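PDB 5Y5A: KLLA0F20702p, which probably acts as an Est1-type telomerase subunit that binds Cdc13 and helps recruit telomerase to telomeres, this chain being its largely helical N-terminal portion. Local coordinates for residues Phe15-Gln18 against Leu19-Val22; Leu33-Gly36 against Ala37-Ile41. All coordinates share one frame; numbering follows the deposited sequence.

Contact 1 of 2, residues Phe15-Gln18 against Leu19-Val22; sequences FQKQ and LQSV
Q16 and Q20 lie one helical turn apart, and their different first torsions bring them together: Q16 carries CG anti to its N (chi1 -176°), whereas Q20 has CG beside its N (chi1 -69°), which carries it toward the preceding turn. Both chains are extended beyond CG and meet at a slant, with Q20 CD 4.0 Å from Q16 CG and the two amide planes 71° apart, far from a flat stack. Q20 CG also lies against the backbone, 3.2 Å from Q16 O. That same oxygen accepts the hydrogen bond from Q20 N at 2.9 Å. The polar end of Q16 is fixed by another residue, since its OE1 is hydrogen-bonded to H88 ND1. Glutamine suits this partly exposed place, being long enough to combine aliphatic packing with a polar grip. With an alanine here, H88 ND1 would probably be left without this partner and the Q20 side chain without its support, freer to turn.

On another face, L19 N donates to F15 O at 3.0 Å, and L19 CG packs 3.5 Å from F15 O. The next two bonds are weak: S21 N to K17 O at 3.5 Å, and V22 N to Q18 O. V22 CG2 lies 3.3 Å from Q18 O.

F15 and L19 present an apolar stripe on helix 7-21, while K17 and S21 suit the exposed side because their charged and hydroxyl ends are polar groups that tolerate solvent. F15 also meets F12 edge to face. The stripe packs between helices, F15 and L19 touching I41 of helix 33-53 and V89 of helix 78-105, and L19 also reaching I93.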
loop_
_atom_site.group_PDB
_atom_site.type_symbol
_atom_site.label_atom_id
_atom_site.label_comp_id
_atom_site.label_asym_id
_atom_site.label_seq_id
_atom_site.Cartn_x
_atom_site.Cartn_y
_atom_site.Cartn_z
ATOM N N PHE A 15 -3.823 2.943 -33.575
ATOM C CA PHE A 15 -4.928 2.150 -33.055
ATOM C C PHE A 15 -5.940 3.073 -32.408
ATOM O O PHE A 15 -7.145 2.960 -32.641
ATOM C CB PHE A 15 -4.442 1.117 -32.038
ATOM C CG PHE A 15 -3.568 0.052 -32.626
ATOM C CD1 PHE A 15 -3.620 -0.235 -33.974
ATOM C CD2 PHE A 15 -2.694 -0.661 -31.826
ATOM C CE1 PHE A 15 -2.816 -1.212 -34.516
ATOM C CE2 PHE A 15 -1.888 -1.641 -32.367
ATOM C CZ PHE A 15 -1.948 -1.915 -33.710
ATOM N N GLN A 16 -5.427 3.987 -31.591
ATOM C CA GLN A 16 -6.253 4.954 -30.886
ATOM C C GLN A 16 -7.098 5.762 -31.865
ATOM O O GLN A 16 -8.322 5.811 -31.739
ATOM C CB GLN A 16 -5.378 5.880 -30.040
ATOM C CG GLN A 16 -6.148 6.864 -29.178
ATOM C CD GLN A 16 -5.260 7.570 -28.177
ATOM O OE1 GLN A 16 -4.268 7.010 -27.712
ATOM N NE2 GLN A 16 -5.607 8.807 -27.842
ATOM N N LYS A 17 -6.444 6.369 -32.853
ATOM C CA LYS A 17 -7.133 7.214 -33.828
ATOM C C LYS A 17 -8.178 6.436 -34.622
ATOM O O LYS A 17 -9.241 6.964 -34.940
ATOM C CB LYS A 17 -6.125 7.866 -34.779
ATOM C CG LYS A 17 -5.114 8.752 -34.065
ATOM C CD LYS A 17 -4.291 9.605 -35.022
ATOM C CE LYS A 17 -3.339 10.503 -34.237
ATOM N NZ LYS A 17 -2.573 11.442 -35.100
ATOM N N GLN A 18 -7.870 5.181 -34.933
ATOM C CA GLN A 18 -8.824 4.303 -35.599
ATOM C C GLN A 18 -10.090 4.114 -34.765
ATOM O O GLN A 18 -11.204 4.221 -35.278
ATOM C CB GLN A 18 -8.186 2.943 -35.894
ATOM C CG GLN A 18 -7.267 2.937 -37.106
ATOM C CD GLN A 18 -6.749 1.550 -37.448
ATOM O OE1 GLN A 18 -6.836 0.625 -36.641
ATOM N NE2 GLN A 18 -6.209 1.402 -38.653
ATOM N N LEU A 19 -9.911 3.843 -33.475
ATOM C CA LEU A 19 -11.033 3.544 -32.590
ATOM C C LEU A 19 -11.849 4.781 -32.221
ATOM O O LEU A 19 -13.042 4.678 -31.930
ATOM C CB LEU A 19 -10.529 2.854 -31.321
ATOM C CG LEU A 19 -10.112 1.397 -31.528
ATOM C CD1 LEU A 19 -9.511 0.815 -30.264
ATOM C CD2 LEU A 19 -11.301 0.567 -31.997
ATOM N N GLN A 20 -11.208 5.947 -32.231
ATOM C CA GLN A 20 -11.903 7.199 -31.946
ATOM C C GLN A 20 -12.964 7.469 -33.001
ATOM O O GLN A 20 -14.068 7.919 -32.692
ATOM C CB GLN A 20 -10.916 8.363 -31.878
ATOM C CG GLN A 20 -9.992 8.312 -30.671
ATOM C CD GLN A 20 -8.920 9.384 -30.709
ATOM O OE1 GLN A 20 -8.686 10.010 -31.746
ATOM N NE2 GLN A 20 -8.261 9.603 -29.573
ATOM N N SER A 21 -12.618 7.183 -34.252
ATOM C CA SER A 21 -13.557 7.318 -35.355
ATOM C C SER A 21 -14.708 6.328 -35.184
ATOM O O SER A 21 -15.835 6.583 -35.611
ATOM C CB SER A 21 -12.847 7.100 -36.692
ATOM O OG SER A 21 -13.685 7.451 -37.780
ATOM N N VAL A 22 -14.413 5.200 -34.545
ATOM C CA VAL A 22 -15.420 4.184 -34.263
ATOM C C VAL A 22 -16.079 4.420 -32.905
ATOM O O VAL A 22 -17.040 5.181 -32.788
ATOM C CB VAL A 22 -14.809 2.773 -34.283
ATOM C CG1 VAL A 22 -15.900 1.729 -34.175
ATOM C CG2 VAL A 22 -13.992 2.568 -35.545
#

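Contact 2 of 2, residues Leu33-Gly36 against Ala37-Ile41; sequences LMKG and AIQMI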
loop_
_atom_site.group_PDB
_atom_site.type_symbol
_atom_site.label_atom_id
_atom_site.label_comp_id
_atom_site.label_asym_id
_atom_site.label_seq_id
_atom_site.Cartn_x
_atom_site.Cartn_y
_atom_site.Cartn_z
ATOM N N LEU A 33 -19.089 -3.496 -36.818
ATOM C CA LEU A 33 -17.779 -3.025 -37.255
ATOM C C LEU A 33 -17.013 -2.406 -36.097
ATOM O O LEU A 33 -15.804 -2.198 -36.182
ATOM C CB LEU A 33 -17.920 -2.017 -38.398
ATOM C CG LEU A 33 -18.451 -2.567 -39.725
ATOM C CD1 LEU A 33 -18.648 -1.449 -40.740
ATOM C CD2 LEU A 33 -17.524 -3.642 -40.281
ATOM N N MET A 34 -17.727 -2.110 -35.017
ATOM C CA MET A 34 -17.106 -1.650 -33.785
ATOM C C MET A 34 -16.346 -2.789 -33.118
ATOM O O MET A 34 -15.254 -2.599 -32.582
ATOM C CB MET A 34 -18.160 -1.088 -32.832
ATOM C CG MET A 34 -17.614 -0.635 -31.491
ATOM S SD MET A 34 -18.876 0.174 -30.485
ATOM C CE MET A 34 -19.210 1.646 -31.453
ATOM N N LYS A 35 -16.933 -3.977 -33.157
ATOM C CA LYS A 35 -16.277 -5.157 -32.620
ATOM C C LYS A 35 -15.181 -5.620 -33.575
ATOM O O LYS A 35 -14.120 -6.074 -33.145
ATOM C CB LYS A 35 -17.292 -6.274 -32.381
ATOM C CG LYS A 35 -16.799 -7.376 -31.461
ATOM C CD LYS A 35 -17.901 -8.379 -31.186
ATOM C CE LYS A 35 -17.455 -9.440 -30.195
ATOM N NZ LYS A 35 -18.570 -10.372 -29.863
ATOM N N GLY A 36 -15.447 -5.490 -34.872
ATOM C CA GLY A 36 -14.498 -5.877 -35.900
ATOM C C GLY A 36 -13.178 -5.142 -35.779
ATOM O O GLY A 36 -12.110 -5.746 -35.866
ATOM N N ALA A 37 -13.253 -3.833 -35.569
ATOM C CA ALA A 37 -12.058 -3.018 -35.403
ATOM C C ALA A 37 -11.243 -3.480 -34.202
ATOM O O ALA A 37 -10.019 -3.580 -34.268
ATOM C CB ALA A 37 -12.433 -1.554 -35.256
ATOM N N ILE A 38 -11.910 -3.779 -33.113
ATOM C CA ILE A 38 -11.212 -4.217 -31.931
ATOM C C ILE A 38 -10.543 -5.536 -32.168
ATOM O O ILE A 38 -9.448 -5.769 -31.703
ATOM C CB ILE A 38 -12.167 -4.287 -30.726
ATOM C CG1 ILE A 38 -12.811 -2.929 -30.513
ATOM C CG2 ILE A 38 -11.466 -4.672 -29.435
ATOM C CD1 ILE A 38 -11.814 -1.825 -30.264
ATOM N N GLN A 39 -11.225 -6.413 -32.874
ATOM C CA GLN A 39 -10.687 -7.742 -33.146
ATOM C C GLN A 39 -9.422 -7.685 -33.990
ATOM O O GLN A 39 -8.486 -8.454 -33.773
ATOM C CB GLN A 39 -11.729 -8.605 -33.849
ATOM C CG GLN A 39 -12.762 -9.189 -32.918
ATOM C CD GLN A 39 -13.864 -9.890 -33.672
ATOM O OE1 GLN A 39 -14.044 -9.671 -34.867
ATOM N NE2 GLN A 39 -14.607 -10.743 -32.980
ATOM N N MET A 40 -9.403 -6.778 -34.958
ATOM C CA MET A 40 -8.245 -6.625 -35.824
ATOM C C MET A 40 -7.047 -6.107 -35.036
ATOM O O MET A 40 -5.928 -6.601 -35.191
ATOM C CB MET A 40 -8.565 -5.685 -36.983
ATOM C CG MET A 40 -9.607 -6.230 -37.942
ATOM S SD MET A 40 -9.099 -7.783 -38.705
ATOM C CE MET A 40 -7.730 -7.221 -39.707
ATOM N N ILE A 41 -7.288 -5.116 -34.182
ATOM C CA ILE A 41 -6.228 -4.515 -33.385
ATOM C C ILE A 41 -5.709 -5.506 -32.345
ATOM O O ILE A 41 -4.502 -5.612 -32.128
ATOM C CB ILE A 41 -6.713 -3.217 -32.698
ATOM C CG1 ILE A 41 -7.035 -2.159 -33.763
ATOM C CG2 ILE A 41 -5.675 -2.696 -31.708
ATOM C CD1 ILE A 41 -7.642 -0.891 -33.222
#
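K35 and Q39 lean across one another on the outside of helix 33-53, their nearest side-chain atoms being K35 CE and Q39 NE2 at 4.2 Å. K35 swings its CG anti to N (chi1 -163°) and then runs fully extended, while Q39 keeps CG beside N (chi1 -79°), which carries it toward the previous turn, CG 3.4 Å from K35 O, before the chain runs on extended. The contact is thus between the aliphatic part of the lysine and the amide end of the glutamine, and long, polar-ended chains suit this face because their methylene groups can pack while their polar ends can stay near solvent. Beneath them, Q39 N donates to K35 O at 2.9 Å.

I38 branches at CB. CG1 sits beside N, against the carbonyl of M34, with I38 CG1 3.2 Å from M34 O, and a second bend (chi2 -59°) turns CD1 off the extended line. This buried isoleucine offers a broad apolar surface to L19 and I93. M40 lies on a different side, folded at chi2 and chi3, its CG 3.3 Å from G36 O. That oxygen accepts from M40 N at 3.0 Å. A37 is small: its CB rests 3.6 Å from L33 O, which also accepts its N-H.

Residue-to-residue-plus-four bonding with polar and apolar faces marks the opening turns of an amphipathic alpha-helix packed antiparallel to helix 7-21, consistent with the helical-hairpin architecture of the TPR clan to which the Est1 family belongs.

In the fold
Contacts 1 and 2 come from successive helices, 7-21 and 33-53, separated by a linker partly missing from the model, with contact centres about 10 Å apart. Each is a local run of helical turns, but their apolar faces meet directly: F15 CG lies 3.6 Å from I41 CG2, and L19 CG lies 3.8 Å from I41 CD1. Nearer the linker, V22 CG1 packs 3.6 Å from M34 CA. Helix 78-105 closes this seam, with V89 touching F15, L19 and I41, and I93 touching L19 and I38. The pair stands at the chain's periphery, contact centres about 35 and 37 Å from the centre of the chain, as plain helix packing at the N-terminal end.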